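Local atomic coordinates of F5/8 type C domain protein (Clostridium perfringens, PDB entry 7JRM), a protein that belongs to the O-glycopeptidase ZmpB and probably helps it recognise mucin glycans through a calcium-containing carbohydrate-binding module joined to helical and leucine-rich domains. Residues K308-Q313 and Y326-L331; L331-V336 and E349-D354; M353-V358 and A375-I380. One frame throughout, in Å; residues are numbered along the deposited sequence.

Contact 1. Residues K308-Q313 and Y326-L331; sequences KSIQNQ and YSLTTL
The side-chain oxygen OE1 of Gln-313 lies over the backbone of Leu-331, 3.3 Å from Leu-331 CA, and there accepts a hydrogen bond from the backbone N of Thr-332. In this way helix 304-314 is fastened to strand 330-332, an outermost strand of its sheet; the LxxLxL sequence around this strand (Leu-328, Leu-331, Leu-333) marks a leucine-rich repeat. The helix covers this end of the repeats much as an N-terminal cap would. Gln-313 CG stands anti to the backbone N (chi1 -169°), and the bend at chi2 (95°) brings CD over Thr-330 O, at 3.4 Å. Atom NE2 reaches Thr-330 CG2 at 3.7 Å, the two side chains crossing at about a right angle. The aliphatic part of the glutamine is used as well: CB meets Leu-331 CD1 at 3.8 Å, and CG meets Leu-328 CD1 at 4.1 Å. Apolar packing accompanies the amide. Leu-331 divides its branches among the helix residues, CD1 facing Gln-313 and Ser-309, and CD2 touching Ile-310 CG1 at 4.1 Å. Ser-309 turns its hydroxyl to Tyr-305 O and Ser-334 N, while its carbonyl O rests 4.0 Å from Leu-331 CD1.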
loop_
_atom_site.group_PDB
_atom_site.type_symbol
_atom_site.label_atom_id
_atom_site.label_comp_id
_atom_site.label_asym_id
_atom_site.label_seq_id
_atom_site.Cartn_x
_atom_site.Cartn_y
_atom_site.Cartn_z
ATOM N N LYS A 308 8.535 35.912 26.652
ATOM C CA LYS A 308 7.547 36.983 26.730
ATOM C C LYS A 308 6.748 37.089 25.437
ATOM O O LYS A 308 5.549 37.392 25.464
ATOM C CB LYS A 308 8.239 38.309 27.049
ATOM C CG LYS A 308 7.297 39.500 27.151
ATOM C CD LYS A 308 6.220 39.266 28.196
ATOM C CE LYS A 308 5.364 40.507 28.390
ATOM N NZ LYS A 308 6.142 41.627 28.986
ATOM N N SER A 309 7.393 36.840 24.294
ATOM C CA SER A 309 6.689 36.904 23.018
ATOM C C SER A 309 5.634 35.810 22.913
ATOM O O SER A 309 4.529 36.051 22.411
ATOM C CB SER A 309 7.688 36.800 21.865
ATOM O OG SER A 309 8.345 38.036 21.643
ATOM N N ILE A 310 5.953 34.602 23.382
ATOM C CA ILE A 310 4.983 33.513 23.348
ATOM C C ILE A 310 3.866 33.764 24.353
ATOM O O ILE A 310 2.693 33.470 24.086
ATOM C CB ILE A 310 5.689 32.168 23.599
ATOM C CG1 ILE A 310 6.638 31.842 22.443
ATOM C CG2 ILE A 310 4.675 31.047 23.785
ATOM C CD1 ILE A 310 7.512 30.634 22.690
ATOM N N GLN A 311 4.205 34.320 25.519
ATOM C CA GLN A 311 3.187 34.622 26.520
ATOM C C GLN A 311 2.216 35.682 26.017
ATOM O O GLN A 311 1.017 35.629 26.318
ATOM C CB GLN A 311 3.851 35.076 27.821
ATOM C CG GLN A 311 4.360 33.937 28.689
ATOM C CD GLN A 311 5.260 34.416 29.812
ATOM O OE1 GLN A 311 5.699 35.566 29.823
ATOM N NE2 GLN A 311 5.541 33.533 30.763
ATOM N N ASN A 312 2.713 36.653 25.248
ATOM C CA ASN A 312 1.835 37.679 24.694
ATOM C C ASN A 312 0.888 37.093 23.656
ATOM O O ASN A 312 -0.272 37.512 23.557
ATOM C CB ASN A 312 2.665 38.807 24.081
ATOM C CG ASN A 312 2.960 39.918 25.069
ATOM O OD1 ASN A 312 2.049 40.488 25.669
ATOM N ND2 ASN A 312 4.238 40.235 25.240
ATOM N N GLN A 313 1.362 36.120 22.874
ATOM C CA GLN A 313 0.524 35.529 21.836
ATOM C C GLN A 313 -0.528 34.595 22.419
ATOM O O GLN A 313 -1.637 34.502 21.883
ATOM C CB GLN A 313 1.395 34.780 20.827
ATOM C CG GLN A 313 0.663 34.351 19.565
ATOM C CD GLN A 313 0.825 35.343 18.432
ATOM O OE1 GLN A 313 1.881 35.958 18.275
ATOM N NE2 GLN A 313 -0.222 35.503 17.631
ATOM N N TYR A 326 2.334 23.428 20.813
ATOM C CA TYR A 326 1.569 22.810 19.736
ATOM C C TYR A 326 0.434 23.699 19.244
ATOM O O TYR A 326 -0.072 23.481 18.139
ATOM C CB TYR A 326 0.999 21.465 20.195
ATOM C CG TYR A 326 1.986 20.318 20.155
ATOM C CD1 TYR A 326 3.319 20.531 19.827
ATOM C CD2 TYR A 326 1.582 19.021 20.445
ATOM C CE1 TYR A 326 4.222 19.485 19.790
ATOM C CE2 TYR A 326 2.478 17.967 20.411
ATOM C CZ TYR A 326 3.797 18.205 20.082
ATOM O OH TYR A 326 4.696 17.163 20.047
ATOM N N SER A 327 0.029 24.691 20.034
ATOM C CA SER A 327 -1.105 25.538 19.693
ATOM C C SER A 327 -0.725 26.768 18.875
ATOM O O SER A 327 -1.622 27.475 18.405
ATOM C CB SER A 327 -1.832 25.976 20.967
ATOM O OG SER A 327 -1.356 27.229 21.420
ATOM N N LEU A 328 0.567 27.044 18.692
ATOM C CA LEU A 328 0.981 28.183 17.880
ATOM C C LEU A 328 0.779 27.883 16.402
ATOM O O LEU A 328 1.409 26.975 15.848
ATOM C CB LEU A 328 2.441 28.551 18.136
ATOM C CG LEU A 328 2.877 29.290 19.409
ATOM C CD1 LEU A 328 1.910 30.415 19.758
ATOM C CD2 LEU A 328 3.092 28.358 20.589
ATOM N N THR A 329 -0.103 28.649 15.762
ATOM C CA THR A 329 -0.181 28.691 14.310
ATOM C C THR A 329 0.431 29.958 13.737
ATOM O O THR A 329 0.884 29.952 12.589
ATOM C CB THR A 329 -1.636 28.579 13.842
ATOM O OG1 THR A 329 -2.383 29.710 14.309
ATOM C CG2 THR A 329 -2.269 27.299 14.367
ATOM N N THR A 330 0.444 31.039 14.514
ATOM C CA THR A 330 1.110 32.279 14.152
ATOM C C THR A 330 1.797 32.833 15.391
ATOM O O THR A 330 1.332 32.630 16.516
ATOM C CB THR A 330 0.129 33.312 13.578
ATOM O OG1 THR A 330 0.821 34.539 13.311
ATOM C CG2 THR A 330 -1.009 33.575 14.556
ATOM N N LEU A 331 2.914 33.524 15.181
ATOM C CA LEU A 331 3.697 34.040 16.296
ATOM C C LEU A 331 4.445 35.290 15.863
ATOM O O LEU A 331 5.054 35.312 14.790
ATOM C CB LEU A 331 4.681 32.984 16.811
ATOM C CG LEU A 331 5.503 33.364 18.044
ATOM C CD1 LEU A 331 4.598 33.641 19.236
ATOM C CD2 LEU A 331 6.503 32.269 18.373
#

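Contact 2. Residues L331-V336 and E349-D354; sequences LTLSGV and ETLNMD
Leu-331 to Leu-333 run parallel to Leu-351 to Met-353, tied by three backbone hydrogen bonds: Asn-352 N to Leu-331 O, nearly straight (2.9 Å, 171° at the hydrogen), Leu-333 N to Asn-352 O, also nearly straight (2.8 Å), and the more bent Leu-331 N to Thr-350 O. On the buried face Leu-331 and Leu-351 lie side by side and point the same way. Leu-351 CG stands anti to the backbone N (chi1 -172°), and from it branches the methyl CD1 that does most of the touching: CD1 leans to within 3.4 Å of Leu-331 O and meets Leu-333 CG at 3.8 Å. The two strands belong to neighbouring leucine-rich repeats, in which the leucines of LxxLxL stack from one parallel strand to the next; Met-353 takes the place in its repeat that Leu-333 holds in the other. The two CB atoms of Leu-333 and Met-353 pack at 3.9 Å, the side chains aligned, and Leu-333 also touches Leu-306 of helix 304-314. Thr-332 and Asn-352 project from the other face. Two waters bridge them, each hydrogen-bonded to Thr-332 OG1 and each accepting a weak bond from Asn-352 ND2, while Asn-352 OD1 is engaged by Asn-374 ND2 of the next strand.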
loop_
_atom_site.group_PDB
_atom_site.type_symbol
_atom_site.label_atom_id
_atom_site.label_comp_id
_atom_site.label_asym_id
_atom_site.label_seq_id
_atom_site.Cartn_x
_atom_site.Cartn_y
_atom_site.Cartn_z
ATOM N N LEU A 331 2.914 33.524 15.181
ATOM C CA LEU A 331 3.697 34.040 16.296
ATOM C C LEU A 331 4.445 35.290 15.863
ATOM O O LEU A 331 5.054 35.312 14.790
ATOM C CB LEU A 331 4.681 32.984 16.811
ATOM C CG LEU A 331 5.503 33.364 18.044
ATOM C CD1 LEU A 331 4.598 33.641 19.236
ATOM C CD2 LEU A 331 6.503 32.269 18.373
ATOM N N THR A 332 4.397 36.320 16.703
ATOM C CA THR A 332 5.115 37.566 16.481
ATOM C C THR A 332 6.178 37.720 17.560
ATOM O O THR A 332 5.885 37.566 18.751
ATOM C CB THR A 332 4.160 38.763 16.498
ATOM O OG1 THR A 332 3.292 38.699 15.360
ATOM C CG2 THR A 332 4.937 40.071 16.460
ATOM N N LEU A 333 7.405 38.015 17.144
ATOM C CA LEU A 333 8.535 38.133 18.053
ATOM C C LEU A 333 9.002 39.580 18.144
ATOM O O LEU A 333 8.781 40.389 17.239
ATOM C CB LEU A 333 9.695 37.238 17.603
ATOM C CG LEU A 333 9.375 35.750 17.462
ATOM C CD1 LEU A 333 10.639 34.952 17.204
ATOM C CD2 LEU A 333 8.661 35.237 18.700
ATOM N N SER A 334 9.658 39.894 19.258
ATOM C CA SER A 334 10.190 41.235 19.488
ATOM C C SER A 334 11.363 41.134 20.449
ATOM O O SER A 334 11.208 40.629 21.565
ATOM C CB SER A 334 9.112 42.168 20.045
ATOM O OG SER A 334 9.685 43.344 20.589
ATOM N N GLY A 335 12.528 41.610 20.014
ATOM C CA GLY A 335 13.706 41.606 20.860
ATOM C C GLY A 335 14.292 40.244 21.147
ATOM O O GLY A 335 14.987 40.080 22.153
ATOM N N VAL A 336 14.045 39.261 20.288
ATOM C CA VAL A 336 14.504 37.895 20.505
ATOM C C VAL A 336 15.900 37.731 19.921
ATOM O O VAL A 336 16.195 38.217 18.822
ATOM C CB VAL A 336 13.519 36.884 19.890
ATOM C CG1 VAL A 336 13.973 35.457 20.163
ATOM C CG2 VAL A 336 12.116 37.115 20.431
ATOM N N GLU A 349 2.805 28.165 11.443
ATOM C CA GLU A 349 2.654 28.479 10.029
ATOM C C GLU A 349 3.213 29.837 9.641
ATOM O O GLU A 349 3.629 30.013 8.495
ATOM C CB GLU A 349 1.174 28.421 9.626
ATOM C CG GLU A 349 0.481 27.118 9.992
ATOM C CD GLU A 349 -1.030 27.246 10.014
ATOM O OE1 GLU A 349 -1.546 28.290 9.563
ATOM O OE2 GLU A 349 -1.701 26.301 10.480
ATOM N N THR A 350 3.236 30.796 10.564
ATOM C CA THR A 350 3.706 32.144 10.273
ATOM C C THR A 350 4.528 32.651 11.447
ATOM O O THR A 350 4.085 32.576 12.597
ATOM C CB THR A 350 2.532 33.093 10.000
ATOM O OG1 THR A 350 1.890 32.718 8.775
ATOM C CG2 THR A 350 3.017 34.531 9.891
ATOM N N LEU A 351 5.723 33.163 11.153
ATOM C CA LEU A 351 6.614 33.728 12.162
ATOM C C LEU A 351 6.988 35.140 11.735
ATOM O O LEU A 351 7.706 35.324 10.747
ATOM C CB LEU A 351 7.861 32.863 12.347
ATOM C CG LEU A 351 8.784 33.231 13.511
ATOM C CD1 LEU A 351 7.979 33.544 14.764
ATOM C CD2 LEU A 351 9.780 32.114 13.779
ATOM N N ASN A 352 6.501 36.133 12.475
ATOM C CA ASN A 352 6.781 37.540 12.201
ATOM C C ASN A 352 7.847 38.004 13.189
ATOM O O ASN A 352 7.540 38.355 14.330
ATOM C CB ASN A 352 5.512 38.379 12.314
ATOM C CG ASN A 352 4.463 37.990 11.291
ATOM O OD1 ASN A 352 4.775 37.742 10.126
ATOM N ND2 ASN A 352 3.209 37.934 11.723
ATOM N N MET A 353 9.102 38.006 12.747
ATOM C CA MET A 353 10.234 38.358 13.596
ATOM C C MET A 353 11.115 39.401 12.926
ATOM O O MET A 353 12.341 39.393 13.072
ATOM C CB MET A 353 11.050 37.119 13.960
ATOM C CG MET A 353 11.556 36.329 12.763
ATOM S SD MET A 353 12.311 34.762 13.234
ATOM C CE MET A 353 14.037 35.226 13.283
ATOM N N ASP A 354 10.506 40.318 12.178
ATOM C CA ASP A 354 11.260 41.413 11.591
ATOM C C ASP A 354 11.798 42.333 12.681
ATOM O O ASP A 354 11.192 42.492 13.744
ATOM C CB ASP A 354 10.388 42.210 10.618
ATOM C CG ASP A 354 10.260 41.541 9.264
ATOM O OD1 ASP A 354 11.102 40.678 8.943
ATOM O OD2 ASP A 354 9.319 41.883 8.518
HETATM O O HOH W 1 2.644 40.686 13.468
HETATM O O HOH W 2 1.309 36.988 14.076
#

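Contact 3. Residues M353-V358 and A375-I380; sequences MDYNEV and AQEQFI
The carboxamide of Gln-378 reaches into the loop 353-358 and binds it with both ends. NE2 donates to Met-353 O (2.7 Å, 165° at the hydrogen), almost within the amide plane, and OE1 receives Val-358 N on a lone pair at 3.1 Å; the buried Val-358 O has no partner in the model. The chain of Gln-378 bends at chi2 (-75°), bringing CD near the loop backbone. Two backbone bonds flank this grip: Tyr-355 N to Gln-376 O, and Phe-379 N to Asn-356 O at 3.0 Å. Met-353 CG packs on Ala-375 CB at 3.6 Å, and Glu-377 OE1 meets the Tyr-355 ring at its edge, 3.2 Å from CE2. A water donates to both Glu-357 OE1 and Phe-379 O. Further out, Met-353 to Asn-356 form a type II turn. Asn-356, the asparagine of the LxxLxLxxN repeat, donates from ND2 to Leu-333 O of the preceding repeat and, in a bent bond from above the carbonyl plane, to Asp-354 O; its OD1 accepts Val-336 N. Gln-378 occupies the equivalent place in the next repeat. Its buried amide gives a donor to Met-353 O and an acceptor to Val-358 N, backbone groups of a loop without regular strand.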
loop_
_atom_site.group_PDB
_atom_site.type_symbol
_atom_site.label_atom_id
_atom_site.label_comp_id
_atom_site.label_asym_id
_atom_site.label_seq_id
_atom_site.Cartn_x
_atom_site.Cartn_y
_atom_site.Cartn_z
ATOM N N MET A 353 9.102 38.006 12.747
ATOM C CA MET A 353 10.234 38.358 13.596
ATOM C C MET A 353 11.115 39.401 12.926
ATOM O O MET A 353 12.341 39.393 13.072
ATOM C CB MET A 353 11.050 37.119 13.960
ATOM C CG MET A 353 11.556 36.329 12.763
ATOM S SD MET A 353 12.311 34.762 13.234
ATOM C CE MET A 353 14.037 35.226 13.283
ATOM N N ASP A 354 10.506 40.318 12.178
ATOM C CA ASP A 354 11.260 41.413 11.591
ATOM C C ASP A 354 11.798 42.333 12.681
ATOM O O ASP A 354 11.192 42.492 13.744
ATOM C CB ASP A 354 10.388 42.210 10.618
ATOM C CG ASP A 354 10.260 41.541 9.264
ATOM O OD1 ASP A 354 11.102 40.678 8.943
ATOM O OD2 ASP A 354 9.319 41.883 8.518
ATOM N N TYR A 355 12.957 42.935 12.405
ATOM C CA TYR A 355 13.604 43.880 13.317
ATOM C C TYR A 355 13.916 43.239 14.668
ATOM O O TYR A 355 13.818 43.878 15.717
ATOM C CB TYR A 355 12.756 45.142 13.501
ATOM C CG TYR A 355 12.085 45.624 12.236
ATOM C CD1 TYR A 355 10.711 45.508 12.069
ATOM C CD2 TYR A 355 12.824 46.196 11.210
ATOM C CE1 TYR A 355 10.093 45.947 10.915
ATOM C CE2 TYR A 355 12.214 46.638 10.052
ATOM C CZ TYR A 355 10.849 46.511 9.910
ATOM O OH TYR A 355 10.238 46.950 8.759
ATOM N N ASN A 356 14.296 41.966 14.645
ATOM C CA ASN A 356 14.702 41.259 15.847
ATOM C C ASN A 356 16.230 41.159 15.878
ATOM O O ASN A 356 16.928 41.880 15.156
ATOM C CB ASN A 356 14.007 39.893 15.898
ATOM C CG ASN A 356 12.650 39.954 16.574
ATOM O OD1 ASN A 356 12.481 39.476 17.696
ATOM N ND2 ASN A 356 11.676 40.545 15.893
ATOM N N GLU A 357 16.760 40.269 16.714
ATOM C CA GLU A 357 18.198 40.137 16.923
ATOM C C GLU A 357 18.635 38.686 16.786
ATOM O O GLU A 357 19.426 38.178 17.587
ATOM C CB GLU A 357 18.601 40.694 18.287
ATOM C CG GLU A 357 17.997 42.055 18.609
ATOM C CD GLU A 357 18.186 42.454 20.060
ATOM O OE1 GLU A 357 19.200 42.048 20.662
ATOM O OE2 GLU A 357 17.318 43.176 20.596
ATOM N N VAL A 358 18.138 37.998 15.762
ATOM C CA VAL A 358 18.395 36.575 15.565
ATOM C C VAL A 358 19.415 36.395 14.451
ATOM O O VAL A 358 19.327 37.038 13.396
ATOM C CB VAL A 358 17.092 35.816 15.249
ATOM C CG1 VAL A 358 17.369 34.335 15.045
ATOM C CG2 VAL A 358 16.076 36.023 16.361
ATOM N N ALA A 375 11.690 37.612 8.650
ATOM C CA ALA A 375 12.871 37.782 9.490
ATOM C C ALA A 375 13.847 38.757 8.844
ATOM O O ALA A 375 15.053 38.513 8.764
ATOM C CB ALA A 375 13.547 36.440 9.753
ATOM N N GLN A 376 13.330 39.887 8.377
ATOM C CA GLN A 376 14.135 40.860 7.655
ATOM C C GLN A 376 14.655 41.942 8.592
ATOM O O GLN A 376 14.016 42.295 9.587
ATOM C CB GLN A 376 13.324 41.499 6.528
ATOM C CG GLN A 376 12.971 40.550 5.398
ATOM C CD GLN A 376 12.841 41.259 4.065
ATOM O OE1 GLN A 376 12.209 42.310 3.969
ATOM N NE2 GLN A 376 13.441 40.686 3.028
ATOM N N GLU A 377 15.839 42.462 8.259
ATOM C CA GLU A 377 16.450 43.598 8.949
ATOM C C GLU A 377 16.681 43.296 10.432
ATOM O O GLU A 377 16.205 44.000 11.325
ATOM C CB GLU A 377 15.608 44.865 8.765
ATOM C CG GLU A 377 15.655 45.430 7.356
ATOM C CD GLU A 377 14.825 46.688 7.200
ATOM O OE1 GLU A 377 14.720 47.459 8.178
ATOM O OE2 GLU A 377 14.277 46.907 6.100
ATOM N N GLN A 378 17.432 42.228 10.678
ATOM C CA GLN A 378 17.865 41.908 12.027
ATOM C C GLN A 378 19.067 42.767 12.413
ATOM O O GLN A 378 19.735 43.368 11.569
ATOM C CB GLN A 378 18.228 40.426 12.142
ATOM C CG GLN A 378 17.178 39.480 11.585
ATOM C CD GLN A 378 15.971 39.355 12.491
ATOM O OE1 GLN A 378 16.092 38.969 13.653
ATOM N NE2 GLN A 378 14.797 39.681 11.962
ATOM N N PHE A 379 19.333 42.826 13.716
ATOM C CA PHE A 379 20.534 43.476 14.229
ATOM C C PHE A 379 21.027 42.678 15.426
ATOM O O PHE A 379 20.359 42.638 16.463
ATOM C CB PHE A 379 20.278 44.930 14.620
ATOM C CG PHE A 379 21.452 45.583 15.286
ATOM C CD1 PHE A 379 22.588 45.897 14.558
ATOM C CD2 PHE A 379 21.434 45.858 16.643
ATOM C CE1 PHE A 379 23.677 46.489 15.168
ATOM C CE2 PHE A 379 22.520 46.449 17.258
ATOM C CZ PHE A 379 23.643 46.764 16.519
ATOM N N ILE A 380 22.193 42.058 15.288
ATOM C CA ILE A 380 22.767 41.211 16.325
ATOM C C ILE A 380 24.030 41.901 16.821
ATOM O O ILE A 380 25.073 41.871 16.157
ATOM C CB ILE A 380 23.061 39.797 15.811
ATOM C CG1 ILE A 380 21.845 39.241 15.065
ATOM C CG2 ILE A 380 23.446 38.883 16.963
ATOM C CD1 ILE A 380 22.019 39.190 13.561
HETATM O O HOH W 3 21.703 42.650 19.171
#

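How the contacts relate
All three contacts involve the parallel, leucine-rich end of one mixed sheet and follow it inward from its outermost strand. Contact 1 sets a helix against strand 330-332 and is the most buried, combining apolar branches with one glutamine amide. Contact 2 shares Leu-331 with it and pairs that strand with 350-352, adding regular backbone bonds and a hydrated polar face. Contact 3 takes over at Met-353 and Asp-354, where the strand gives way to loop; it is partly buried and the most polar, with side-chain amides supplementing a few backbone bonds. A probable hydrogen bond from Glu-357 N to Val-336 O joins contacts 2 and 3, whereas contacts 1 and 3 do not touch, their centres about 18 Å apart.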